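Local coordinates for dTDP-4-dehydrorhamnose reductase (PDB 5U9C), which probably catalyses the NADPH-dependent reduction of dTDP-4-dehydro-beta-L-rhamnose to dTDP-L-rhamnose, in the dTDP-L-rhamnose biosynthesis pathway, at residues Ala64-Val69 with Pro76-Ile81; Ser107-Gly112 with Ser133-Glu138; Ala154-Gly159 with Ile223-Ile228; Ile203-Asn208 with Asp272-Ser277; Gly233-Phe238 with Asp282-Val287. All coordinates share one frame; numbering follows the deposited sequence.

Contact 1: residues Ala64-Val69 with Pro76-Ile81; sequences AAETDV and PARAGI
E66 and R78 meet in a salt bridge that ties the loop after strand 59-62 to the first turn of helix 76-97. R78 presents the NE side of its guanidinium, and two of its nitrogens converge on a single carboxylate oxygen. NE lies 2.9 Å from E66 OE2 in a nearly straight bond (165° at the hydrogen), whereas R78 NH2 reaches the same OE2 at 3.2 Å with a more bent approach. OE2 sits in the guanidinium plane, but the carboxylate is turned 48° from that plane, so NE meets the oxygen from above the carboxylate. The arginine gets there with its chain fully extended from CG to NE, crossing the glutamate at about a right angle; the glutamate instead bends at chi2 (56°).

The other carboxylate oxygen is held from within the loop: D68 N donates to E66 OE1 at 3.0 Å, on the lone pair away from OE2. Further out, E66 N bonds to N83 OD1, and D68, the N-cap of helix 69-74, accepts from L71 N through OD1. L71 packs against both E66 and R78.

With OE1 engaged by a backbone N-H and OE2 by two arginine N-H groups, the carboxylate should be restricted in rotation, and the adjacent guanidinium is consistent with a charged glutamate in this surface pair.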
# COMPACT_ATOMS: atom_id res chain seq x y z
N ALA D 64 30.96 15.47 -0.08
CA ALA D 64 31.14 14.63 -1.29
C ALA D 64 30.15 13.46 -1.32
O ALA D 64 29.85 12.85 -0.29
CB ALA D 64 32.58 14.11 -1.38
N ALA D 65 29.63 13.17 -2.51
CA ALA D 65 28.67 12.08 -2.68
C ALA D 65 28.42 11.84 -4.15
O ALA D 65 28.71 12.71 -4.96
CB ALA D 65 27.35 12.46 -2.03
N GLU D 66 27.89 10.67 -4.49
CA GLU D 66 27.47 10.41 -5.86
C GLU D 66 26.03 10.91 -5.86
O GLU D 66 25.16 10.32 -5.21
CB GLU D 66 27.52 8.94 -6.23
CG GLU D 66 26.90 8.65 -7.59
CD GLU D 66 27.53 9.48 -8.70
OE1 GLU D 66 26.85 10.39 -9.23
OE2 GLU D 66 28.73 9.28 -8.97
N THR D 67 25.77 12.00 -6.59
CA THR D 67 24.47 12.64 -6.59
C THR D 67 23.67 12.49 -7.89
O THR D 67 22.58 13.03 -8.00
CB THR D 67 24.64 14.15 -6.29
OG1 THR D 67 25.48 14.72 -7.28
CG2 THR D 67 25.28 14.35 -4.90
N ASP D 68 24.21 11.77 -8.87
CA ASP D 68 23.45 11.47 -10.10
C ASP D 68 22.48 10.34 -9.71
O ASP D 68 22.85 9.17 -9.65
CB ASP D 68 24.40 11.03 -11.23
CG ASP D 68 23.67 10.75 -12.53
OD1 ASP D 68 22.46 10.39 -12.50
OD2 ASP D 68 24.32 10.87 -13.58
N VAL D 69 21.25 10.73 -9.40
CA VAL D 69 20.21 9.81 -8.94
C VAL D 69 19.96 8.62 -9.89
O VAL D 69 19.76 7.48 -9.45
CB VAL D 69 18.89 10.60 -8.69
CG1 VAL D 69 17.77 9.68 -8.22
CG2 VAL D 69 19.13 11.70 -7.66
N PRO D 76 23.69 0.55 -8.43
CA PRO D 76 23.59 0.71 -6.97
C PRO D 76 24.91 0.46 -6.24
O PRO D 76 25.10 1.02 -5.16
CB PRO D 76 22.51 -0.29 -6.56
CG PRO D 76 22.29 -1.18 -7.74
CD PRO D 76 22.75 -0.45 -8.96
N ALA D 77 25.82 -0.34 -6.83
CA ALA D 77 27.13 -0.58 -6.19
C ALA D 77 27.88 0.72 -6.00
O ALA D 77 28.53 0.93 -4.98
CB ALA D 77 27.98 -1.55 -7.02
N ARG D 78 27.79 1.60 -6.99
CA ARG D 78 28.46 2.89 -6.93
C ARG D 78 27.82 3.76 -5.85
O ARG D 78 28.53 4.40 -5.07
CB ARG D 78 28.42 3.57 -8.27
CG ARG D 78 29.16 4.89 -8.30
CD ARG D 78 29.11 5.45 -9.71
NE ARG D 78 29.78 6.75 -9.81
CZ ARG D 78 31.00 6.95 -10.28
NH1 ARG D 78 31.74 5.94 -10.74
NH2 ARG D 78 31.47 8.20 -10.33
N ALA D 79 26.50 3.78 -5.81
CA ALA D 79 25.77 4.52 -4.77
C ALA D 79 26.17 4.05 -3.36
O ALA D 79 26.39 4.87 -2.44
CB ALA D 79 24.27 4.32 -4.96
N GLY D 80 26.26 2.74 -3.19
CA GLY D 80 26.62 2.16 -1.90
C GLY D 80 28.03 2.50 -1.47
O GLY D 80 28.26 2.97 -0.37
N ILE D 81 28.98 2.26 -2.36
CA ILE D 81 30.37 2.55 -2.06
C ILE D 81 30.62 4.02 -1.75
O ILE D 81 31.25 4.35 -0.74
CB ILE D 81 31.28 2.13 -3.22
CG1 ILE D 81 31.21 0.60 -3.40
CG2 ILE D 81 32.72 2.59 -2.96
CD1 ILE D 81 31.83 0.08 -4.67

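Contact 2: residues Ser107-Gly112 with Ser133-Glu138; sequences SNVFGG and SKLIGE
V109 points one methyl, CG1, at the side of helix 129-144, and that methyl carries the whole contact. It lies 3.8 Å from L135 N and 3.9 Å from L135 CB, with K134 CB somewhat further off at 4.2 Å. From the opposite direction comes the extended side chain of E138, whose OE2 stops 3.7 Å from the same CG1. The methyl is therefore lodged against one turn of the helix, between residues at positions 134, 135 and 138. Its partner CG2 is directed back to its own loop, lying 3.7 Å above one face of the F110 ring toward the rim.

This inner part is close-packed and also polar at its border. The buried E138 carboxylate is satisfied by S105 OG at OE2 and by salt bridges from OE1 to R153 and R142, while K134 touches V109 only near its base and leads its amine away to L104 O. The looser side is that of L135, which meets V109 mainly through CB. The rest of its chain stands somewhat further off and also touches P124 and P126 of its own chain and I123 of the second subunit. The side chain of L135 is about 4 Å from a bound citrate, probably from the crystallisation liquor.

Y130 and K134, four residues apart on this helix, have the spacing of the YxxxK motif of short-chain dehydrogenases/reductases, and the loop after strand 100-106 packs beside it as in that Rossmann-type fold.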
# COMPACT_ATOMS: atom_id res chain seq x y z
N SER D 107 16.56 15.34 0.83
CA SER D 107 15.14 15.14 0.93
C SER D 107 14.75 13.77 0.30
O SER D 107 13.68 13.25 0.60
CB SER D 107 14.40 16.28 0.22
OG SER D 107 14.75 16.37 -1.15
N ASN D 108 15.62 13.21 -0.55
CA ASN D 108 15.36 11.90 -1.19
C ASN D 108 15.33 10.72 -0.24
O ASN D 108 15.09 9.60 -0.68
CB ASN D 108 16.35 11.58 -2.32
CG ASN D 108 15.83 11.96 -3.68
OD1 ASN D 108 16.27 12.95 -4.27
ND2 ASN D 108 14.89 11.16 -4.20
N VAL D 109 15.60 10.93 1.05
CA VAL D 109 15.42 9.85 2.01
C VAL D 109 13.91 9.65 2.21
O VAL D 109 13.48 8.64 2.77
CB VAL D 109 16.14 10.08 3.35
CG1 VAL D 109 17.64 10.24 3.15
CG2 VAL D 109 15.56 11.27 4.13
N PHE D 110 13.11 10.62 1.77
CA PHE D 110 11.66 10.52 1.84
C PHE D 110 11.06 10.27 0.45
O PHE D 110 11.72 10.46 -0.59
CB PHE D 110 11.05 11.80 2.39
CG PHE D 110 11.48 12.13 3.78
CD1 PHE D 110 10.97 11.41 4.87
CD2 PHE D 110 12.35 13.17 4.03
CE1 PHE D 110 11.34 11.71 6.16
CE2 PHE D 110 12.73 13.49 5.33
CZ PHE D 110 12.23 12.76 6.39
N GLY D 111 9.79 9.87 0.44
CA GLY D 111 9.05 9.73 -0.79
C GLY D 111 8.15 8.54 -0.90
O GLY D 111 7.09 8.63 -1.51
N GLY D 112 8.55 7.42 -0.30
CA GLY D 112 7.78 6.20 -0.39
C GLY D 112 6.41 6.34 0.23
O GLY D 112 5.47 5.68 -0.21
N SER D 133 20.97 5.01 -0.23
CA SER D 133 22.39 5.18 0.07
C SER D 133 22.66 6.36 1.00
O SER D 133 23.51 6.27 1.89
CB SER D 133 23.22 5.28 -1.22
OG SER D 133 23.02 6.52 -1.92
N LYS D 134 21.93 7.45 0.81
CA LYS D 134 22.05 8.62 1.68
C LYS D 134 21.54 8.31 3.09
O LYS D 134 22.16 8.72 4.11
CB LYS D 134 21.31 9.83 1.11
CG LYS D 134 21.87 10.38 -0.21
CD LYS D 134 23.31 10.88 -0.15
CE LYS D 134 23.49 12.04 0.82
NZ LYS D 134 24.84 12.63 0.78
N LEU D 135 20.41 7.60 3.16
CA LEU D 135 19.79 7.26 4.45
C LEU D 135 20.67 6.34 5.28
O LEU D 135 20.80 6.53 6.47
CB LEU D 135 18.44 6.60 4.25
CG LEU D 135 17.72 6.16 5.53
CD1 LEU D 135 17.52 7.33 6.48
CD2 LEU D 135 16.38 5.52 5.18
N ILE D 136 21.24 5.31 4.66
CA ILE D 136 22.09 4.42 5.44
C ILE D 136 23.38 5.19 5.83
O ILE D 136 23.94 4.97 6.92
CB ILE D 136 22.34 3.07 4.73
CG1 ILE D 136 23.05 2.07 5.67
CG2 ILE D 136 23.12 3.25 3.45
CD1 ILE D 136 22.22 1.58 6.83
N GLY D 137 23.81 6.14 4.99
CA GLY D 137 24.97 6.97 5.32
C GLY D 137 24.63 7.77 6.58
O GLY D 137 25.46 7.89 7.50
N GLU D 138 23.39 8.29 6.65
CA GLU D 138 22.95 9.01 7.87
C GLU D 138 23.05 8.12 9.11
O GLU D 138 23.54 8.57 10.14
CB GLU D 138 21.51 9.52 7.80
CG GLU D 138 21.17 10.57 6.75
CD GLU D 138 19.74 11.10 6.91
OE1 GLU D 138 19.08 10.75 7.92
OE2 GLU D 138 19.28 11.87 6.04

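Contact 3: residues Ala154-Gly159 with Ile223-Ile228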
# COMPACT_ATOMS: atom_id res chain seq x y z
N ALA D 154 18.97 18.75 2.58
CA ALA D 154 18.67 19.80 1.60
C ALA D 154 17.76 19.20 0.53
O ALA D 154 17.77 17.99 0.29
CB ALA D 154 19.95 20.33 0.95
N GLY D 155 16.98 20.06 -0.11
CA GLY D 155 16.08 19.66 -1.17
C GLY D 155 16.77 19.87 -2.52
O GLY D 155 17.93 19.48 -2.70
N TRP D 156 16.06 20.48 -3.46
CA TRP D 156 16.64 20.77 -4.79
C TRP D 156 17.60 21.96 -4.66
O TRP D 156 17.16 23.11 -4.50
CB TRP D 156 15.55 21.07 -5.80
CG TRP D 156 14.60 19.92 -6.04
CD1 TRP D 156 14.88 18.59 -5.94
CD2 TRP D 156 13.29 20.01 -6.60
NE1 TRP D 156 13.78 17.84 -6.33
CE2 TRP D 156 12.80 18.70 -6.76
CE3 TRP D 156 12.46 21.07 -6.95
CZ2 TRP D 156 11.53 18.43 -7.25
CZ3 TRP D 156 11.19 20.80 -7.45
CH2 TRP D 156 10.74 19.49 -7.59
N MSE D 157 18.90 21.68 -4.71
CA MSE D 157 19.92 22.70 -4.50
C MSE D 157 20.05 23.67 -5.66
O MSE D 157 20.09 23.27 -6.81
CB MSE D 157 21.24 21.96 -4.24
CG MSE D 157 22.37 22.85 -3.69
SE MSE D 157 22.17 23.07 -1.74
CE MSE D 157 22.97 21.32 -1.28
N ILE D 158 20.03 24.97 -5.36
CA ILE D 158 20.28 25.98 -6.39
C ILE D 158 21.54 26.77 -5.99
O ILE D 158 21.70 27.19 -4.82
CB ILE D 158 19.07 26.91 -6.65
CG1 ILE D 158 18.76 27.77 -5.42
CG2 ILE D 158 17.85 26.08 -7.04
CD1 ILE D 158 17.61 28.73 -5.64
N GLY D 159 22.45 26.92 -6.94
CA GLY D 159 23.70 27.63 -6.70
C GLY D 159 24.71 27.41 -7.80
O GLY D 159 24.56 26.50 -8.61
N ILE D 223 6.77 22.83 -4.45
CA ILE D 223 6.55 23.25 -5.82
C ILE D 223 7.13 22.29 -6.85
O ILE D 223 7.91 21.42 -6.51
CB ILE D 223 7.23 24.64 -6.02
CG1 ILE D 223 8.71 24.53 -5.59
CG2 ILE D 223 6.49 25.68 -5.20
CD1 ILE D 223 9.50 25.78 -5.58
N SER D 224 6.74 22.47 -8.10
CA SER D 224 7.23 21.61 -9.20
C SER D 224 8.30 22.35 -9.95
O SER D 224 8.44 23.58 -9.78
CB SER D 224 6.10 21.27 -10.19
OG SER D 224 5.65 22.44 -10.88
N ARG D 225 9.01 21.64 -10.82
CA ARG D 225 10.01 22.27 -11.68
C ARG D 225 9.31 23.24 -12.61
O ARG D 225 9.89 24.25 -12.99
CB ARG D 225 10.76 21.25 -12.51
CG ARG D 225 11.57 20.24 -11.73
CD ARG D 225 12.64 20.89 -10.89
NE ARG D 225 13.58 19.88 -10.38
CZ ARG D 225 14.73 20.16 -9.78
NH1 ARG D 225 15.14 21.43 -9.61
NH2 ARG D 225 15.50 19.15 -9.37
N PHE D 226 8.06 22.93 -12.98
CA PHE D 226 7.27 23.82 -13.82
C PHE D 226 7.06 25.17 -13.14
O PHE D 226 7.18 26.22 -13.77
CB PHE D 226 5.92 23.18 -14.20
CG PHE D 226 4.98 24.11 -14.89
CD1 PHE D 226 5.24 24.56 -16.19
CD2 PHE D 226 3.81 24.55 -14.25
CE1 PHE D 226 4.36 25.43 -16.83
CE2 PHE D 226 2.93 25.42 -14.88
CZ PHE D 226 3.20 25.87 -16.18
N ASP D 227 6.72 25.13 -11.84
CA ASP D 227 6.52 26.35 -11.04
C ASP D 227 7.81 27.17 -11.03
O ASP D 227 7.80 28.40 -11.17
CB ASP D 227 6.15 26.03 -9.58
CG ASP D 227 4.80 25.39 -9.44
OD1 ASP D 227 3.86 25.76 -10.15
OD2 ASP D 227 4.67 24.51 -8.56
N ILE D 228 8.93 26.48 -10.84
CA ILE D 228 10.24 27.14 -10.80
C ILE D 228 10.57 27.76 -12.17
O ILE D 228 11.04 28.91 -12.25
CB ILE D 228 11.34 26.14 -10.36
CG1 ILE D 228 11.09 25.71 -8.91
CG2 ILE D 228 12.73 26.76 -10.51
CD1 ILE D 228 11.97 24.55 -8.44
O HOH W 1 18.02 22.21 -8.55
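A cation-pi stack between W156, on an edge strand of the small mixed sheet, and R225, at the start of helix 225-235, joins the two sides of this contact. The guanidinium of R225 lies flat on the indole, centres 3.7 Å apart and planes only 6° from parallel. R225 CZ stands 3.5 Å from W156 CD2, NH2 extends over the five-membered ring, and R225 CD makes a CH-pi contact with the six-membered ring. The arginine folds back at chi2 (-61°), which brings its end over the tryptophan although its base is directed elsewhere. At the edge of the same ring, I228 CD1 abuts W156 CE3 at 3.8 Å. I223 O approaches W156 CZ3 obliquely, at 3.5 Å.

A water bridges the segments, donating to M157 O (2.9 Å) and accepting from R225 NH1 in the guanidinium plane. The helix start is fixed by a capping box: D227 N donates to S224 OG, and S224 N to D227 OD2 at 2.9 Å.

F168, a malate-binding residue, packs on R225, and E260 OE1 takes the indole N-H. Stacking thus occupies a guanidinium face while leaving its edge to hydrogen bonding, an arrangement likely to stabilise the positive charge beside the malate site.

Contact 4: residues Ile203-Asn208 with Asp272-Ser277; sequences IIWAIN and DAPKPS
The indole of W205, on helix 196-209 of the Rossmann-type domain, has the methyl of A273 on one face and the carboxylate of D272 at its edge. A273 CB sits almost centrally over the six-membered ring in a CH-pi contact, 3.5 Å from the ring centroid and 8° off the normal; the nearest ring atom is W205 CE2, also at 3.5 Å. At the pyrrole edge W205 NE1 donates to D272 OD1 at 3.0 Å, a weak bond because it is bent. The carboxylate stands nearly upright to the indole, the two planes 79° apart, and D272 OD1 also forms a long, weak ion pair with K209.

P274 completes the fit nearer the helix, its CD packing 3.6 Å from W205 CB. The ring reaches the loop because its CG is anti to the backbone N (chi1 174°), which swings it off the helix toward residues 272-274. F202, one turn earlier, meets the W205 ring and also touches A273.

The contact thus joins helix 196-209 to the chain leading into helix 279-288, away from the malate-binding residues. Behind the methyl, the loop fastens onto itself: K275 NZ donates to A273 O at 2.8 Å, in the carbonyl plane on a lone pair.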
# COMPACT_ATOMS: atom_id res chain seq x y z
N ILE D 203 25.69 26.97 7.66
CA ILE D 203 26.76 26.06 8.02
C ILE D 203 27.86 26.78 8.82
O ILE D 203 28.37 26.22 9.80
CB ILE D 203 27.31 25.34 6.79
CG1 ILE D 203 26.27 24.31 6.31
CG2 ILE D 203 28.61 24.64 7.14
CD1 ILE D 203 26.63 23.62 5.02
N ILE D 204 28.22 28.01 8.42
CA ILE D 204 29.24 28.78 9.14
C ILE D 204 28.75 29.02 10.58
O ILE D 204 29.49 28.84 11.55
CB ILE D 204 29.55 30.11 8.42
CG1 ILE D 204 30.12 29.84 7.01
CG2 ILE D 204 30.52 30.97 9.23
CD1 ILE D 204 31.46 29.13 6.98
N TRP D 205 27.48 29.37 10.71
CA TRP D 205 26.86 29.57 12.02
C TRP D 205 26.89 28.27 12.82
O TRP D 205 27.22 28.28 14.01
CB TRP D 205 25.42 30.10 11.86
CG TRP D 205 24.64 30.21 13.15
CD1 TRP D 205 24.51 31.31 13.93
CD2 TRP D 205 23.88 29.16 13.79
NE1 TRP D 205 23.72 31.02 15.03
CE2 TRP D 205 23.33 29.71 14.97
CE3 TRP D 205 23.63 27.82 13.49
CZ2 TRP D 205 22.54 28.97 15.85
CZ3 TRP D 205 22.83 27.08 14.36
CH2 TRP D 205 22.30 27.66 15.52
N ALA D 206 26.59 27.16 12.15
CA ALA D 206 26.51 25.84 12.80
C ALA D 206 27.85 25.37 13.33
O ALA D 206 27.93 24.78 14.40
CB ALA D 206 25.94 24.81 11.85
N ILE D 207 28.90 25.61 12.55
CA ILE D 207 30.24 25.26 12.96
C ILE D 207 30.62 26.03 14.23
O ILE D 207 31.20 25.46 15.14
CB ILE D 207 31.26 25.57 11.85
CG1 ILE D 207 31.02 24.67 10.64
CG2 ILE D 207 32.70 25.37 12.35
CD1 ILE D 207 31.73 25.15 9.38
N ASN D 208 30.28 27.32 14.28
CA ASN D 208 30.61 28.17 15.43
C ASN D 208 29.88 27.73 16.71
O ASN D 208 30.45 27.81 17.79
CB ASN D 208 30.27 29.65 15.12
CG ASN D 208 30.64 30.60 16.26
OD1 ASN D 208 29.81 31.35 16.76
ND2 ASN D 208 31.88 30.54 16.70
N ASP D 272 19.24 32.82 16.54
CA ASP D 272 20.12 33.71 15.76
C ASP D 272 20.72 33.09 14.49
O ASP D 272 21.59 33.69 13.87
CB ASP D 272 21.24 34.29 16.65
CG ASP D 272 22.22 33.24 17.12
OD1 ASP D 272 21.86 32.04 17.17
OD2 ASP D 272 23.37 33.61 17.43
N ALA D 273 20.26 31.90 14.09
CA ALA D 273 20.81 31.26 12.90
C ALA D 273 20.25 31.91 11.64
O ALA D 273 19.10 32.32 11.63
CB ALA D 273 20.47 29.79 12.89
N PRO D 274 21.07 32.00 10.58
CA PRO D 274 20.56 32.49 9.30
C PRO D 274 19.57 31.46 8.73
O PRO D 274 19.92 30.28 8.64
CB PRO D 274 21.81 32.58 8.41
CG PRO D 274 22.96 32.24 9.27
CD PRO D 274 22.46 31.54 10.48
N LYS D 275 18.38 31.90 8.35
CA LYS D 275 17.32 31.01 7.90
C LYS D 275 16.89 31.20 6.46
O LYS D 275 17.11 32.26 5.89
CB LYS D 275 16.10 31.19 8.83
CG LYS D 275 16.45 30.96 10.31
CD LYS D 275 15.30 31.14 11.26
CE LYS D 275 15.76 30.97 12.70
NZ LYS D 275 16.72 32.04 13.15
N PRO D 276 16.26 30.16 5.85
CA PRO D 276 15.77 30.37 4.50
C PRO D 276 14.50 31.19 4.57
O PRO D 276 13.97 31.43 5.65
CB PRO D 276 15.46 28.95 4.01
CG PRO D 276 15.66 28.05 5.16
CD PRO D 276 15.84 28.87 6.39
N SER D 277 14.00 31.59 3.42
CA SER D 277 12.79 32.40 3.36
C SER D 277 11.75 31.70 2.45
O SER D 277 11.69 30.46 2.41
CB SER D 277 13.19 33.81 2.89
OG SER D 277 12.08 34.67 2.78

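Contact 5: residues Gly233-Phe238 with Asp282-Val287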
# COMPACT_ATOMS: atom_id res chain seq x y z
N GLY D 233 11.19 32.48 -15.67
CA GLY D 233 10.66 33.12 -16.86
C GLY D 233 10.16 34.53 -16.60
O GLY D 233 10.46 35.45 -17.38
N ASP D 234 9.38 34.71 -15.52
CA ASP D 234 8.88 36.04 -15.14
C ASP D 234 10.02 36.98 -14.78
O ASP D 234 10.01 38.14 -15.16
CB ASP D 234 7.94 35.99 -13.93
CG ASP D 234 6.61 35.32 -14.23
OD1 ASP D 234 6.23 35.14 -15.41
OD2 ASP D 234 5.91 35.00 -13.23
N LEU D 235 11.00 36.47 -14.04
CA LEU D 235 12.16 37.28 -13.63
C LEU D 235 13.03 37.75 -14.79
O LEU D 235 13.59 38.81 -14.71
CB LEU D 235 13.03 36.52 -12.64
CG LEU D 235 12.38 36.32 -11.27
CD1 LEU D 235 12.99 35.13 -10.54
CD2 LEU D 235 12.47 37.60 -10.47
N LEU D 236 13.14 36.94 -15.85
CA LEU D 236 13.98 37.31 -16.99
C LEU D 236 13.19 37.85 -18.20
O LEU D 236 13.75 38.00 -19.27
CB LEU D 236 14.86 36.11 -17.39
CG LEU D 236 15.77 35.61 -16.26
CD1 LEU D 236 16.62 34.45 -16.73
CD2 LEU D 236 16.65 36.74 -15.75
N ASN D 237 11.91 38.15 -18.00
CA ASN D 237 11.03 38.70 -19.04
C ASN D 237 10.97 37.82 -20.30
O ASN D 237 10.92 38.32 -21.43
CB ASN D 237 11.45 40.13 -19.41
CG ASN D 237 10.38 40.85 -20.22
OD1 ASN D 237 9.23 40.43 -20.25
ND2 ASN D 237 10.76 41.97 -20.86
N PHE D 238 10.98 36.50 -20.08
CA PHE D 238 10.92 35.50 -21.16
C PHE D 238 9.55 35.61 -21.83
O PHE D 238 8.53 35.66 -21.15
CB PHE D 238 11.14 34.10 -20.56
CG PHE D 238 11.10 32.98 -21.57
CD1 PHE D 238 12.00 32.95 -22.64
CD2 PHE D 238 10.19 31.94 -21.43
CE1 PHE D 238 11.98 31.91 -23.54
CE2 PHE D 238 10.17 30.88 -22.33
CZ PHE D 238 11.07 30.86 -23.39
N ASP D 282 13.77 33.56 -2.40
CA ASP D 282 15.11 32.95 -2.43
C ASP D 282 15.56 32.68 -3.88
O ASP D 282 16.73 32.90 -4.23
CB ASP D 282 15.17 31.68 -1.56
CG ASP D 282 14.95 31.97 -0.07
OD1 ASP D 282 15.17 33.12 0.35
OD2 ASP D 282 14.56 31.04 0.68
N LEU D 283 14.64 32.22 -4.72
CA LEU D 283 14.94 31.99 -6.12
C LEU D 283 15.27 33.32 -6.80
O LEU D 283 16.23 33.40 -7.56
CB LEU D 283 13.77 31.33 -6.84
CG LEU D 283 13.92 31.04 -8.34
CD1 LEU D 283 15.02 30.03 -8.58
CD2 LEU D 283 12.60 30.48 -8.85
N ALA D 284 14.47 34.36 -6.54
CA ALA D 284 14.71 35.69 -7.16
C ALA D 284 16.12 36.21 -6.87
O ALA D 284 16.81 36.65 -7.78
CB ALA D 284 13.66 36.72 -6.72
N LYS D 285 16.56 36.12 -5.62
CA LYS D 285 17.93 36.55 -5.25
C LYS D 285 19.00 35.79 -6.04
O LYS D 285 19.98 36.37 -6.50
CB LYS D 285 18.20 36.34 -3.76
CG LYS D 285 17.38 37.24 -2.83
CD LYS D 285 17.83 37.12 -1.38
CE LYS D 285 19.27 37.61 -1.19
NZ LYS D 285 19.75 37.47 0.21
N TYR D 286 18.80 34.49 -6.20
CA TYR D 286 19.76 33.66 -6.94
C TYR D 286 19.76 34.00 -8.44
O TYR D 286 20.82 34.15 -9.05
CB TYR D 286 19.50 32.17 -6.71
CG TYR D 286 20.43 31.31 -7.51
CD1 TYR D 286 21.81 31.39 -7.31
CD2 TYR D 286 19.96 30.41 -8.47
CE1 TYR D 286 22.69 30.64 -8.05
CE2 TYR D 286 20.84 29.62 -9.21
CZ TYR D 286 22.20 29.74 -8.99
OH TYR D 286 23.11 28.99 -9.68
N VAL D 287 18.58 34.13 -9.02
CA VAL D 287 18.46 34.45 -10.45
C VAL D 287 19.06 35.83 -10.72
O VAL D 287 19.66 36.03 -11.77
CB VAL D 287 17.00 34.38 -10.94
CG1 VAL D 287 16.86 34.91 -12.37
CG2 VAL D 287 16.48 32.96 -10.83
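L235 and A284 bring the backbones of helices 225-235 and 279-288 nearest each other, their CA atoms 7.1 Å apart, just where the first helix ends. L236 leaves helical angles, N237 takes a left-handed conformation, and F238 N donates to G233 O at 2.9 Å; with a weaker bond from N237 N to D234 O, this is the pattern of a Schellman motif.

Between the helices the contact is wholly apolar. L235 spreads its two methyls over the other helix: CD1 lies 3.8 Å from A284 CA and 4.1 Å from V287 CB, while CD2 meets A284 CB at 4.0 Å. The leucine thus sits over one helical turn, between residues at positions 284 and 287. L236 adds a second touch, its CD2 3.8 Å from V287 CG1. That methyl is brought round to L236 by chi1 of V287 (172°), which places CG1 anti to the backbone N, whereas CG2 is turned to L235 CD1. V287 is consequently contacted by both leucines, whose chains cross it obliquely.

L235 is exposed to solvent, whereas V287 is buried, with I232 of helix 225-235 also covering it. L236 also packs on I173 and I176 of helix 168-177, and L283 reaches I228 and, on strand 156-158, I158. The end of helix 225-235 thus packs against both helix 279-288 and helix 168-177.

Overall arrangement
From the N terminus, contact 1 closes the short loop around helix 69-74, and contact 2 follows in series, closing the excursion from strand 100-106 to helix 129-144. The two touch where A79 meets S133, and both border the second subunit. Contact 2 joins contact 3 through S107 N and A154 O at the end of strand 149-154. Contacts 3, 4 and 5 close much longer loops: 3 and 4 cross, as do 4 and 5, while 3 closes before 5 opens. Contacts 3 and 5 share helix 225-235, and contacts 4 and 5 meet at S277 and D282. The Rossmann sheet and its helices are thus linked to the small mixed sheet and the C-terminal helix.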